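Local coordinates for protein metallocarboxypeptidase (Trypanosoma cruzi, PDB 3DWC) that probably removes single amino acids from the C-terminus of peptides, with broad specificity except for proline, as a metal-dependent M32-family carboxypeptidase, at residues Q114-C119 and Q408-S413; N123-F128 and E381-W386; A137-E142 and G415-F420; G347-D352 and D402-L407. All coordinates share one frame; numbering follows the deposited sequence.

Contact 1: residues Q114-C119 and Q408-S413; sequences QVWKTC and QDVHWS
The indole of W116, borne by helix 99-122, is the platform on which the long loop between helices 382-394 and 421-441 comes to rest, and V410 is the residue laid across it. W116 reaches the loop because its CG stands anti to the backbone N (chi1 168°), which sends the ring off the helix surface. V410 CA then sits over one face, 3.8 Å from the centroid of the six-membered W116 ring and 21° off its normal, a CH-pi contact displaced toward the rim. The backbone shares in it: V410 N lies 3.4 Å from W116 CZ2. Further along the ring, V410 CB touches W116 CH2 at 3.7 Å and V410 CG2 meets W116 CZ3 at 3.7 Å, the two side chains crossing at about a right angle. At the edge, Q408 O lies near the ring plane, 3.8 Å from W116 CZ2, while accepting a hydrogen bond from R120. The pyrrole N-H is spent on L407 O, and D409 O, though 3.3 Å from W116 NE1, is badly angled for a bond. D409 turns its carboxylate the other way, into salt bridges with R350 and R365. Around this buried seam, V115 and C119 pack on T131 and F128 of helix 125-147, while W412 touches L132 of that helix and I368 of helix 358-374.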
loop_
_atom_site.group_PDB
_atom_site.type_symbol
_atom_site.label_atom_id
_atom_site.label_comp_id
_atom_site.label_asym_id
_atom_site.label_seq_id
_atom_site.Cartn_x
_atom_site.Cartn_y
_atom_site.Cartn_z
ATOM N N GLN B 114 -0.451 18.455 18.530
ATOM C CA GLN B 114 -1.839 18.919 18.719
ATOM C C GLN B 114 -1.881 20.335 19.283
ATOM O O GLN B 114 -2.705 21.153 18.865
ATOM C CB GLN B 114 -2.604 18.016 19.683
ATOM C CG GLN B 114 -2.733 16.566 19.291
ATOM C CD GLN B 114 -2.909 15.688 20.518
ATOM O OE1 GLN B 114 -4.023 15.268 20.850
ATOM N NE2 GLN B 114 -1.804 15.439 21.226
ATOM N N VAL B 115 -0.991 20.605 20.236
ATOM C CA VAL B 115 -0.850 21.937 20.829
ATOM C C VAL B 115 -0.456 22.993 19.786
ATOM O O VAL B 115 -1.062 24.059 19.743
ATOM C CB VAL B 115 0.180 21.951 21.985
ATOM C CG1 VAL B 115 0.061 23.251 22.779
ATOM C CG2 VAL B 115 -0.029 20.763 22.905
ATOM N N TRP B 116 0.549 22.689 18.953
ATOM C CA TRP B 116 0.960 23.583 17.849
ATOM C C TRP B 116 -0.178 23.853 16.876
ATOM O O TRP B 116 -0.545 24.998 16.617
ATOM C CB TRP B 116 2.143 22.968 17.065
ATOM C CG TRP B 116 2.434 23.673 15.752
ATOM C CD1 TRP B 116 3.141 24.825 15.584
ATOM C CD2 TRP B 116 2.015 23.269 14.438
ATOM N NE1 TRP B 116 3.183 25.170 14.259
ATOM C CE2 TRP B 116 2.495 24.235 13.533
ATOM C CE3 TRP B 116 1.283 22.187 13.943
ATOM C CZ2 TRP B 116 2.281 24.146 12.163
ATOM C CZ3 TRP B 116 1.045 22.113 12.576
ATOM C CH2 TRP B 116 1.552 23.085 11.702
ATOM N N LYS B 117 -0.735 22.780 16.341
ATOM C CA LYS B 117 -1.741 22.877 15.301
ATOM C C LYS B 117 -2.859 23.877 15.668
ATOM O O LYS B 117 -3.209 24.748 14.856
ATOM C CB LYS B 117 -2.306 21.482 15.010
ATOM C CG LYS B 117 -3.072 21.372 13.705
ATOM C CD LYS B 117 -3.542 19.926 13.401
ATOM C CE LYS B 117 -4.603 19.397 14.378
ATOM N NZ LYS B 117 -5.940 20.077 14.297
ATOM N N THR B 118 -3.390 23.774 16.890
ATOM C CA THR B 118 -4.486 24.633 17.344
ATOM C C THR B 118 -4.026 26.061 17.628
ATOM O O THR B 118 -4.680 27.014 17.201
ATOM C CB THR B 118 -5.193 24.067 18.627
ATOM O OG1 THR B 118 -5.432 22.659 18.487
ATOM C CG2 THR B 118 -6.525 24.777 18.871
ATOM N N CYS B 119 -2.927 26.205 18.370
ATOM C CA CYS B 119 -2.351 27.528 18.674
ATOM C C CYS B 119 -2.047 28.308 17.398
ATOM O O CYS B 119 -2.352 29.507 17.286
ATOM C CB CYS B 119 -1.053 27.382 19.465
ATOM S SG CYS B 119 -1.242 26.931 21.186
ATOM N N GLN B 408 4.138 29.235 11.942
ATOM C CA GLN B 408 3.686 28.756 10.647
ATOM C C GLN B 408 4.172 27.363 10.257
ATOM O O GLN B 408 3.477 26.676 9.527
ATOM C CB GLN B 408 4.074 29.743 9.543
ATOM C CG GLN B 408 5.554 29.788 9.232
ATOM C CD GLN B 408 5.874 30.654 8.049
ATOM O OE1 GLN B 408 6.193 30.165 6.941
ATOM N NE2 GLN B 408 5.794 31.940 8.255
ATOM N N ASP B 409 5.355 26.939 10.712
ATOM C CA ASP B 409 5.891 25.633 10.278
ATOM C C ASP B 409 5.721 24.535 11.352
ATOM O O ASP B 409 5.975 24.767 12.539
ATOM C CB ASP B 409 7.372 25.740 9.862
ATOM C CG ASP B 409 7.565 26.410 8.498
ATOM O OD1 ASP B 409 8.578 27.118 8.329
ATOM O OD2 ASP B 409 6.728 26.224 7.576
ATOM N N VAL B 410 5.336 23.346 10.891
ATOM C CA VAL B 410 5.168 22.149 11.739
ATOM C C VAL B 410 6.472 21.601 12.352
ATOM O O VAL B 410 6.459 20.951 13.406
ATOM C CB VAL B 410 4.524 20.989 10.906
ATOM C CG1 VAL B 410 5.509 20.431 9.908
ATOM C CG2 VAL B 410 3.961 19.889 11.844
ATOM N N HIS B 411 7.587 21.910 11.700
ATOM C CA HIS B 411 8.881 21.273 11.938
ATOM C C HIS B 411 9.253 21.105 13.406
ATOM O O HIS B 411 9.638 20.015 13.821
ATOM C CB HIS B 411 9.972 22.051 11.176
ATOM C CG HIS B 411 9.840 21.940 9.685
ATOM N ND1 HIS B 411 8.747 22.429 8.998
ATOM C CD2 HIS B 411 10.635 21.354 8.754
ATOM C CE1 HIS B 411 8.873 22.152 7.712
ATOM N NE2 HIS B 411 10.012 21.504 7.535
ATOM N N TRP B 412 9.151 22.164 14.193
ATOM C CA TRP B 412 9.589 22.073 15.575
ATOM C C TRP B 412 8.661 21.181 16.435
ATOM O O TRP B 412 9.126 20.514 17.366
ATOM C CB TRP B 412 9.733 23.462 16.187
ATOM C CG TRP B 412 10.783 24.311 15.544
ATOM C CD1 TRP B 412 11.741 23.914 14.627
ATOM C CD2 TRP B 412 11.022 25.699 15.797
ATOM N NE1 TRP B 412 12.535 24.988 14.289
ATOM C CE2 TRP B 412 12.116 26.092 14.988
ATOM C CE3 TRP B 412 10.398 26.662 16.607
ATOM C CZ2 TRP B 412 12.610 27.407 14.978
ATOM C CZ3 TRP B 412 10.894 27.975 16.598
ATOM C CH2 TRP B 412 11.992 28.329 15.789
ATOM N N SER B 413 7.368 21.174 16.112
ATOM C CA SER B 413 6.410 20.240 16.726
ATOM C C SER B 413 6.830 18.797 16.559
ATOM O O SER B 413 6.731 17.996 17.507
ATOM C CB SER B 413 5.038 20.387 16.090
ATOM O OG SER B 413 4.606 21.714 16.249
#

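Contact 2: residues N123-F128 and E381-W386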
loop_
_atom_site.group_PDB
_atom_site.type_symbol
_atom_site.label_atom_id
_atom_site.label_comp_id
_atom_site.label_asym_id
_atom_site.label_seq_id
_atom_site.Cartn_x
_atom_site.Cartn_y
_atom_site.Cartn_z
ATOM N N ASN B 123 -3.515 31.859 16.507
ATOM C CA ASN B 123 -2.537 32.950 16.677
ATOM C C ASN B 123 -2.026 33.097 18.126
ATOM O O ASN B 123 -1.750 34.206 18.594
ATOM C CB ASN B 123 -3.113 34.284 16.162
ATOM C CG ASN B 123 -2.027 35.326 15.823
ATOM O OD1 ASN B 123 -0.822 35.053 15.865
ATOM N ND2 ASN B 123 -2.469 36.533 15.505
ATOM N N ASP B 124 -1.859 31.967 18.810
ATOM C CA ASP B 124 -1.637 31.943 20.259
ATOM C C ASP B 124 -0.270 31.372 20.629
ATOM O O ASP B 124 -0.125 30.178 20.907
ATOM C CB ASP B 124 -2.728 31.114 20.929
ATOM C CG ASP B 124 -2.740 31.269 22.457
ATOM O OD1 ASP B 124 -2.315 32.333 22.965
ATOM O OD2 ASP B 124 -3.182 30.322 23.141
ATOM N N PHE B 125 0.737 32.233 20.634
ATOM C CA PHE B 125 2.104 31.785 20.888
ATOM C C PHE B 125 2.277 31.436 22.359
ATOM O O PHE B 125 2.983 30.483 22.709
ATOM C CB PHE B 125 3.111 32.861 20.512
ATOM C CG PHE B 125 4.519 32.479 20.835
ATOM C CD1 PHE B 125 5.223 31.634 19.992
ATOM C CD2 PHE B 125 5.133 32.940 21.994
ATOM C CE1 PHE B 125 6.517 31.265 20.296
ATOM C CE2 PHE B 125 6.430 32.574 22.302
ATOM C CZ PHE B 125 7.123 31.745 21.459
ATOM N N ALA B 126 1.657 32.253 23.195
ATOM C CA ALA B 126 1.604 32.079 24.664
ATOM C C ALA B 126 1.080 30.713 25.151
ATOM O O ALA B 126 1.591 30.169 26.137
ATOM C CB ALA B 126 0.790 33.169 25.248
ATOM N N GLY B 127 0.072 30.176 24.460
ATOM C CA GLY B 127 -0.377 28.797 24.679
ATOM C C GLY B 127 0.596 27.739 24.164
ATOM O O GLY B 127 0.614 26.604 24.665
ATOM N N PHE B 128 1.401 28.091 23.164
ATOM C CA PHE B 128 2.405 27.167 22.644
ATOM C C PHE B 128 3.646 27.169 23.521
ATOM O O PHE B 128 4.255 26.130 23.730
ATOM C CB PHE B 128 2.781 27.522 21.206
ATOM C CG PHE B 128 3.654 26.483 20.532
ATOM C CD1 PHE B 128 3.224 25.158 20.410
ATOM C CD2 PHE B 128 4.895 26.825 20.017
ATOM C CE1 PHE B 128 4.024 24.192 19.790
ATOM C CE2 PHE B 128 5.704 25.860 19.389
ATOM C CZ PHE B 128 5.266 24.542 19.285
ATOM N N GLU B 381 11.673 34.606 23.343
ATOM C CA GLU B 381 12.092 35.706 22.491
ATOM C C GLU B 381 11.886 35.447 20.999
ATOM O O GLU B 381 12.143 36.336 20.181
ATOM C CB GLU B 381 13.572 35.980 22.757
ATOM C CG GLU B 381 13.879 36.215 24.253
ATOM C CD GLU B 381 15.357 36.439 24.544
ATOM O OE1 GLU B 381 16.013 35.499 25.037
ATOM O OE2 GLU B 381 15.869 37.550 24.289
ATOM N N VAL B 382 11.436 34.241 20.651
ATOM C CA VAL B 382 11.330 33.831 19.246
ATOM C C VAL B 382 10.509 34.811 18.404
ATOM O O VAL B 382 10.988 35.255 17.358
ATOM C CB VAL B 382 10.813 32.377 19.086
ATOM C CG1 VAL B 382 10.462 32.064 17.593
ATOM C CG2 VAL B 382 11.845 31.393 19.626
ATOM N N PRO B 383 9.290 35.155 18.849
ATOM C CA PRO B 383 8.452 36.113 18.100
ATOM C C PRO B 383 9.110 37.448 17.815
ATOM O O PRO B 383 9.021 37.960 16.692
ATOM C CB PRO B 383 7.248 36.313 19.024
ATOM C CG PRO B 383 7.164 35.023 19.774
ATOM C CD PRO B 383 8.585 34.671 20.055
ATOM N N ARG B 384 9.756 37.996 18.831
ATOM C CA ARG B 384 10.476 39.254 18.701
ATOM C C ARG B 384 11.551 39.158 17.617
ATOM O O ARG B 384 11.615 39.984 16.714
ATOM C CB ARG B 384 11.097 39.625 20.054
ATOM C CG ARG B 384 11.499 41.089 20.209
ATOM C CD ARG B 384 13.013 41.272 20.254
ATOM N NE ARG B 384 13.644 40.363 21.218
ATOM C CZ ARG B 384 14.952 40.127 21.294
ATOM N NH1 ARG B 384 15.804 40.743 20.482
ATOM N NH2 ARG B 384 15.408 39.271 22.201
ATOM N N VAL B 385 12.370 38.124 17.706
ATOM C CA VAL B 385 13.491 37.919 16.797
ATOM C C VAL B 385 13.021 37.488 15.391
ATOM O O VAL B 385 13.651 37.826 14.409
ATOM C CB VAL B 385 14.450 36.851 17.376
ATOM C CG1 VAL B 385 15.567 36.544 16.394
ATOM C CG2 VAL B 385 15.026 37.314 18.743
ATOM N N TRP B 386 11.920 36.741 15.316
ATOM C CA TRP B 386 11.303 36.362 14.035
ATOM C C TRP B 386 10.899 37.600 13.265
ATOM O O TRP B 386 11.169 37.716 12.063
ATOM C CB TRP B 386 10.053 35.530 14.277
ATOM C CG TRP B 386 9.543 34.881 13.058
ATOM C CD1 TRP B 386 8.803 35.445 12.071
ATOM C CD2 TRP B 386 9.729 33.522 12.702
ATOM N NE1 TRP B 386 8.515 34.511 11.101
ATOM C CE2 TRP B 386 9.078 33.320 11.467
ATOM C CE3 TRP B 386 10.394 32.446 13.300
ATOM C CZ2 TRP B 386 9.067 32.098 10.826
ATOM C CZ3 TRP B 386 10.386 31.201 12.640
ATOM C CH2 TRP B 386 9.717 31.047 11.434
#
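F125 leaves its backbone toward P383, and CG anti to the backbone N (chi1 176°) directs the ring at that proline; CB is only the stem, and the ring makes the contacts with 381-386. At the root of the ring, F125 CG is already 3.8 Å from P383 CG. That same proline carbon stands over the middle of one face, 3.5 Å from the centroid of the F125 ring and only 7° off its normal, a nearly straight CH-pi contact. F125 CE2 comes within 3.6 Å of P383 CG. Both partners belong to the opening turns of helices: F125 begins helix 125-147, directly after the Schellman motif in which N123, with positive phi, closes the preceding helix 99-122, and P383 lies in the first turn of helix 382-394. At the tip, F125 CZ passes under the next proline carbon, P383 CD, at 3.6 Å, and reaches obliquely toward V382 CB at 4.4 Å. The two side chains cross at about a right angle, with P383 CG and CD over the phenyl face. D402 and C406, from the loop that follows helix 382-394, also touch the F125 side chain, and C406 is shared with V382.

Contact 3: residues A137-E142 and G415-F420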
loop_
_atom_site.group_PDB
_atom_site.type_symbol
_atom_site.label_atom_id
_atom_site.label_comp_id
_atom_site.label_asym_id
_atom_site.label_seq_id
_atom_site.Cartn_x
_atom_site.Cartn_y
_atom_site.Cartn_z
ATOM N N ALA B 137 14.470 22.404 25.060
ATOM C CA ALA B 137 15.308 21.740 26.064
ATOM C C ALA B 137 15.619 20.305 25.651
ATOM O O ALA B 137 16.712 19.808 25.893
ATOM C CB ALA B 137 14.637 21.773 27.429
ATOM N N LEU B 138 14.641 19.652 25.027
ATOM C CA LEU B 138 14.809 18.300 24.474
ATOM C C LEU B 138 15.849 18.268 23.333
ATOM O O LEU B 138 16.710 17.369 23.290
ATOM C CB LEU B 138 13.458 17.777 23.966
ATOM C CG LEU B 138 13.220 16.274 23.780
ATOM C CD1 LEU B 138 13.840 15.777 22.487
ATOM C CD2 LEU B 138 13.725 15.464 24.946
ATOM N N PHE B 139 15.756 19.247 22.423
ATOM C CA PHE B 139 16.683 19.378 21.283
ATOM C C PHE B 139 18.096 19.605 21.746
ATOM O O PHE B 139 19.034 19.016 21.190
ATOM C CB PHE B 139 16.311 20.565 20.382
ATOM C CG PHE B 139 15.014 20.419 19.657
ATOM C CD1 PHE B 139 14.216 21.526 19.436
ATOM C CD2 PHE B 139 14.594 19.181 19.147
ATOM C CE1 PHE B 139 13.030 21.413 18.751
ATOM C CE2 PHE B 139 13.417 19.070 18.459
ATOM C CZ PHE B 139 12.631 20.176 18.267
ATOM N N ARG B 140 18.253 20.481 22.742
ATOM C CA ARG B 140 19.566 20.741 23.343
ATOM C C ARG B 140 20.129 19.473 23.959
ATOM O O ARG B 140 21.342 19.227 23.897
ATOM C CB ARG B 140 19.485 21.812 24.434
ATOM C CG ARG B 140 19.216 23.235 23.946
ATOM C CD ARG B 140 18.864 24.150 25.125
ATOM N NE ARG B 140 18.523 25.515 24.709
ATOM C CZ ARG B 140 18.084 26.465 25.531
ATOM N NH1 ARG B 140 17.808 27.684 25.062
ATOM N NH2 ARG B 140 17.909 26.205 26.823
ATOM N N GLU B 141 19.242 18.682 24.570
ATOM C CA GLU B 141 19.624 17.415 25.185
ATOM C C GLU B 141 19.936 16.402 24.102
ATOM O O GLU B 141 20.889 15.623 24.220
ATOM C CB GLU B 141 18.506 16.879 26.082
ATOM C CG GLU B 141 18.904 15.617 26.866
ATOM C CD GLU B 141 17.810 15.116 27.797
ATOM O OE1 GLU B 141 16.645 15.548 27.645
ATOM O OE2 GLU B 141 18.124 14.275 28.672
ATOM N N GLU B 142 19.121 16.412 23.052
ATOM C CA GLU B 142 19.362 15.558 21.892
ATOM C C GLU B 142 20.739 15.817 21.269
ATOM O O GLU B 142 21.520 14.885 21.094
ATOM C CB GLU B 142 18.251 15.708 20.848
ATOM C CG GLU B 142 18.348 14.647 19.745
ATOM C CD GLU B 142 17.130 14.579 18.834
ATOM O OE1 GLU B 142 16.115 15.238 19.131
ATOM O OE2 GLU B 142 17.194 13.856 17.809
ATOM N N GLY B 415 9.683 17.555 16.113
ATOM C CA GLY B 415 11.037 17.280 16.549
ATOM C C GLY B 415 12.088 17.306 15.457
ATOM O O GLY B 415 13.000 16.477 15.470
ATOM N N MET B 416 11.951 18.248 14.520
ATOM C CA MET B 416 12.907 18.452 13.447
ATOM C C MET B 416 13.630 19.783 13.621
ATOM O O MET B 416 13.083 20.857 13.331
ATOM C CB MET B 416 12.192 18.394 12.105
ATOM C CG MET B 416 11.647 16.997 11.776
ATOM S SD MET B 416 10.874 16.971 10.153
ATOM C CE MET B 416 9.245 17.589 10.572
ATOM N N PHE B 417 14.850 19.691 14.145
ATOM C CA PHE B 417 15.700 20.830 14.403
ATOM C C PHE B 417 17.004 20.535 13.687
ATOM O O PHE B 417 17.515 19.405 13.779
ATOM C CB PHE B 417 15.945 20.957 15.912
ATOM C CG PHE B 417 15.845 22.360 16.429
ATOM C CD1 PHE B 417 14.624 22.992 16.500
ATOM C CD2 PHE B 417 16.967 23.049 16.830
ATOM C CE1 PHE B 417 14.525 24.291 16.970
ATOM C CE2 PHE B 417 16.863 24.342 17.307
ATOM C CZ PHE B 417 15.641 24.953 17.376
ATOM N N GLY B 418 17.541 21.529 12.981
ATOM C CA GLY B 418 18.684 21.315 12.095
ATOM C C GLY B 418 18.321 20.803 10.707
ATOM O O GLY B 418 19.202 20.490 9.902
ATOM N N TYR B 419 17.022 20.735 10.429
ATOM C CA TYR B 419 16.492 20.346 9.120
ATOM C C TYR B 419 16.457 21.520 8.130
ATOM O O TYR B 419 16.985 21.443 7.014
ATOM C CB TYR B 419 15.079 19.775 9.320
ATOM C CG TYR B 419 14.429 19.199 8.109
ATOM C CD1 TYR B 419 13.713 19.999 7.245
ATOM C CD2 TYR B 419 14.465 17.859 7.862
ATOM C CE1 TYR B 419 13.080 19.476 6.128
ATOM C CE2 TYR B 419 13.827 17.308 6.741
ATOM C CZ TYR B 419 13.159 18.138 5.882
ATOM O OH TYR B 419 12.522 17.623 4.805
ATOM N N PHE B 420 15.856 22.617 8.544
ATOM C CA PHE B 420 15.640 23.759 7.661
ATOM C C PHE B 420 16.838 24.159 6.765
ATOM O O PHE B 420 16.666 24.366 5.570
ATOM C CB PHE B 420 15.200 24.973 8.462
ATOM C CG PHE B 420 13.722 24.991 8.832
ATOM C CD1 PHE B 420 12.745 24.915 7.867
ATOM C CD2 PHE B 420 13.333 25.143 10.144
ATOM C CE1 PHE B 420 11.401 24.962 8.198
ATOM C CE2 PHE B 420 11.974 25.215 10.498
ATOM C CZ PHE B 420 11.016 25.119 9.518
#
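Two first torsions set the rings of F139 and F417 against each other. F139 has its CG anti to the carbonyl carbon (chi1 -67°), an ordinary choice on a helix, which swings the phenyl off helix 125-147 toward the loop. In F417 a chi1 of -137°, away from the staggered positions, brings the ring over part of the F139 face. The result is a pair with planes 23° apart and centroids of the F139 and F417 rings separated by 4.4 Å, roughly parallel but strongly offset, with little of one ring over the other. What occupies the centre of the F139 face is the stem of its partner: F417 CB stands almost straight above, 3.8 Å from the F139 centroid, in a CH-pi contact. F139 in turn covers F417 off-centre, its CD1 lying toward the rim of that ring.

The contact fastens the loop that precedes helix 421-441 to the middle of helix 125-147, in an enzyme built mainly of helices. At the edge of the F139 ring the loop comes in with no side chain at all: G415 CA lies near the ring plane, 3.5 Å from F139 CE2 and 3.7 Å from F139 CZ, where the backbone takes a positive phi. M373 of helix 358-374 packs on both phenylalanines, and F417 also meets the indole of W412. G418, next after F417, gives its N-H to E369 of helix 358-374.

Contact 4: residues G347-D352 and D402-L407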
loop_
_atom_site.group_PDB
_atom_site.type_symbol
_atom_site.label_atom_id
_atom_site.label_comp_id
_atom_site.label_asym_id
_atom_site.label_seq_id
_atom_site.Cartn_x
_atom_site.Cartn_y
_atom_site.Cartn_z
ATOM N N GLY B 347 6.584 37.714 0.878
ATOM C CA GLY B 347 5.446 37.440 1.721
ATOM C C GLY B 347 5.894 36.781 3.021
ATOM O O GLY B 347 7.072 36.637 3.298
ATOM N N LEU B 348 4.924 36.357 3.808
ATOM C CA LEU B 348 5.169 35.911 5.163
ATOM C C LEU B 348 5.349 34.430 5.287
ATOM O O LEU B 348 5.940 33.963 6.256
ATOM C CB LEU B 348 3.974 36.313 6.056
ATOM C CG LEU B 348 3.832 37.800 6.362
ATOM C CD1 LEU B 348 2.647 38.080 7.351
ATOM C CD2 LEU B 348 5.144 38.348 6.904
ATOM N N ILE B 349 4.812 33.681 4.327
ATOM C CA ILE B 349 4.788 32.228 4.420
ATOM C C ILE B 349 5.906 31.584 3.540
ATOM O O ILE B 349 5.846 31.621 2.342
ATOM C CB ILE B 349 3.405 31.660 3.994
ATOM C CG1 ILE B 349 2.226 32.343 4.764
ATOM C CG2 ILE B 349 3.378 30.125 4.189
ATOM C CD1 ILE B 349 2.306 32.261 6.260
ATOM N N ARG B 350 6.887 30.994 4.204
ATOM C CA ARG B 350 7.926 30.173 3.596
ATOM C C ARG B 350 7.495 29.232 2.466
ATOM O O ARG B 350 8.121 29.248 1.414
ATOM C CB ARG B 350 8.680 29.372 4.664
ATOM C CG ARG B 350 9.893 28.600 4.097
ATOM C CD ARG B 350 10.495 27.631 5.050
ATOM N NE ARG B 350 9.504 26.668 5.502
ATOM C CZ ARG B 350 9.238 25.508 4.910
ATOM N NH1 ARG B 350 9.918 25.116 3.832
ATOM N NH2 ARG B 350 8.280 24.741 5.394
ATOM N N ILE B 351 6.450 28.415 2.642
ATOM C CA ILE B 351 6.097 27.430 1.562
ATOM C C ILE B 351 5.514 28.104 0.312
ATOM O O ILE B 351 5.429 27.499 -0.769
ATOM C CB ILE B 351 5.134 26.280 2.019
ATOM C CG1 ILE B 351 3.854 26.842 2.645
ATOM C CG2 ILE B 351 5.796 25.381 3.005
ATOM C CD1 ILE B 351 2.810 25.758 2.882
ATOM N N ASP B 352 5.117 29.354 0.434
ATOM C CA ASP B 352 4.640 30.077 -0.731
ATOM C C ASP B 352 5.670 31.012 -1.335
ATOM O O ASP B 352 5.306 31.868 -2.134
ATOM C CB ASP B 352 3.410 30.918 -0.355
ATOM C CG ASP B 352 2.252 30.075 0.177
ATOM O OD1 ASP B 352 2.189 28.860 -0.154
ATOM O OD2 ASP B 352 1.402 30.639 0.916
ATOM N N ASP B 402 1.748 35.715 15.030
ATOM C CA ASP B 402 2.573 34.527 15.201
ATOM C C ASP B 402 2.107 33.383 14.311
ATOM O O ASP B 402 2.924 32.583 13.838
ATOM C CB ASP B 402 2.594 34.151 16.672
ATOM C CG ASP B 402 3.130 35.273 17.519
ATOM O OD1 ASP B 402 4.274 35.721 17.251
ATOM O OD2 ASP B 402 2.400 35.733 18.422
ATOM N N LYS B 403 0.803 33.336 14.050
ATOM C CA LYS B 403 0.204 32.408 13.070
ATOM C C LYS B 403 0.969 32.309 11.725
ATOM O O LYS B 403 1.322 31.206 11.244
ATOM C CB LYS B 403 -1.242 32.864 12.814
ATOM C CG LYS B 403 -1.990 32.087 11.717
ATOM C CD LYS B 403 -3.504 32.168 11.947
ATOM C CE LYS B 403 -4.284 31.260 11.048
ATOM N NZ LYS B 403 -5.710 31.292 11.401
ATOM N N GLU B 404 1.203 33.473 11.121
ATOM C CA GLU B 404 1.970 33.584 9.874
ATOM C C GLU B 404 3.414 33.996 10.153
ATOM O O GLU B 404 4.183 34.229 9.225
ATOM C CB GLU B 404 1.303 34.602 8.938
ATOM C CG GLU B 404 -0.205 34.389 8.752
ATOM C CD GLU B 404 -0.783 35.268 7.654
ATOM O OE1 GLU B 404 -0.933 36.470 7.876
ATOM O OE2 GLU B 404 -1.057 34.759 6.547
ATOM N N GLY B 405 3.766 34.096 11.427
ATOM C CA GLY B 405 5.129 34.335 11.886
ATOM C C GLY B 405 5.734 33.035 12.375
ATOM O O GLY B 405 5.759 32.054 11.638
ATOM N N CYS B 406 6.190 33.008 13.630
ATOM C CA CYS B 406 6.950 31.861 14.165
ATOM C C CYS B 406 6.192 30.540 14.276
ATOM O O CYS B 406 6.822 29.483 14.274
ATOM C CB CYS B 406 7.640 32.208 15.506
ATOM S SG CYS B 406 6.572 32.672 16.892
ATOM N N LEU B 407 4.861 30.577 14.317
ATOM C CA LEU B 407 4.053 29.339 14.408
ATOM C C LEU B 407 3.713 28.663 13.065
ATOM O O LEU B 407 3.045 27.627 13.062
ATOM C CB LEU B 407 2.731 29.603 15.144
ATOM C CG LEU B 407 2.755 30.114 16.588
ATOM C CD1 LEU B 407 1.320 30.287 17.074
ATOM C CD2 LEU B 407 3.549 29.181 17.524
HETATM O O HOH W 1 6.710 35.240 8.717
#
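The carboxylate of E404 has two methyl groups on the same side of its plane, L348 CD1 and I349 CD1. L348 CD1 stands above the half of the group that carries OE1, 4.0 Å from E404 OE1; I349 CD1 approaches more from the margin, 4.2 Å from E404 OE2. At its end the group is held by a hydrogen bond from N401 to OE1. Closer packing is made lower on the chain, where I349 CD1 meets E404 CB at 3.7 Å and L348 CD1 lies 4.1 Å from the same E404 CB. The glutamate lies against both methyls, its CG anti to the carbonyl carbon (chi1 -49°) and its chain extended beyond. The two segments are loops, one leading into helix 358-374 and the other following helix 382-394, and they meet at the surface. Behind the side chains the backbones come together through two acceptors: L348 O and E404 O lie 3.5 Å apart. A water gives a hydrogen to each, 2.9 Å from L348 O and 2.8 Å from E404 O. Two carbonyl oxygens that would probably repel at this distance are thus bridged; between 347-352 and 402-407 the polar link is this one water, while the neighbouring Q408 bonds directly to L348 O and R350 N.

Overall arrangement
The loop after helix 382-394 joins most of this network: it supplies 402-407 to contact 4, 408-413 to contact 1 and 415-420 to contact 3, on one continuous run of chain. Contacts 1, 2 and 4 form a cluster with centres about 12 Å from one another, whereas contact 3 lies about 15 Å from contact 1 and about 20 Å from contact 4, centre to centre. Contacts 2 and 3 do not touch, yet both use helix 125-147. None reaches the cobalt bound by H267, H271 and E298; the side chain of M416 in contact 3 lies about 12 Å from the metal and that of D409 in contact 1 about 13 Å.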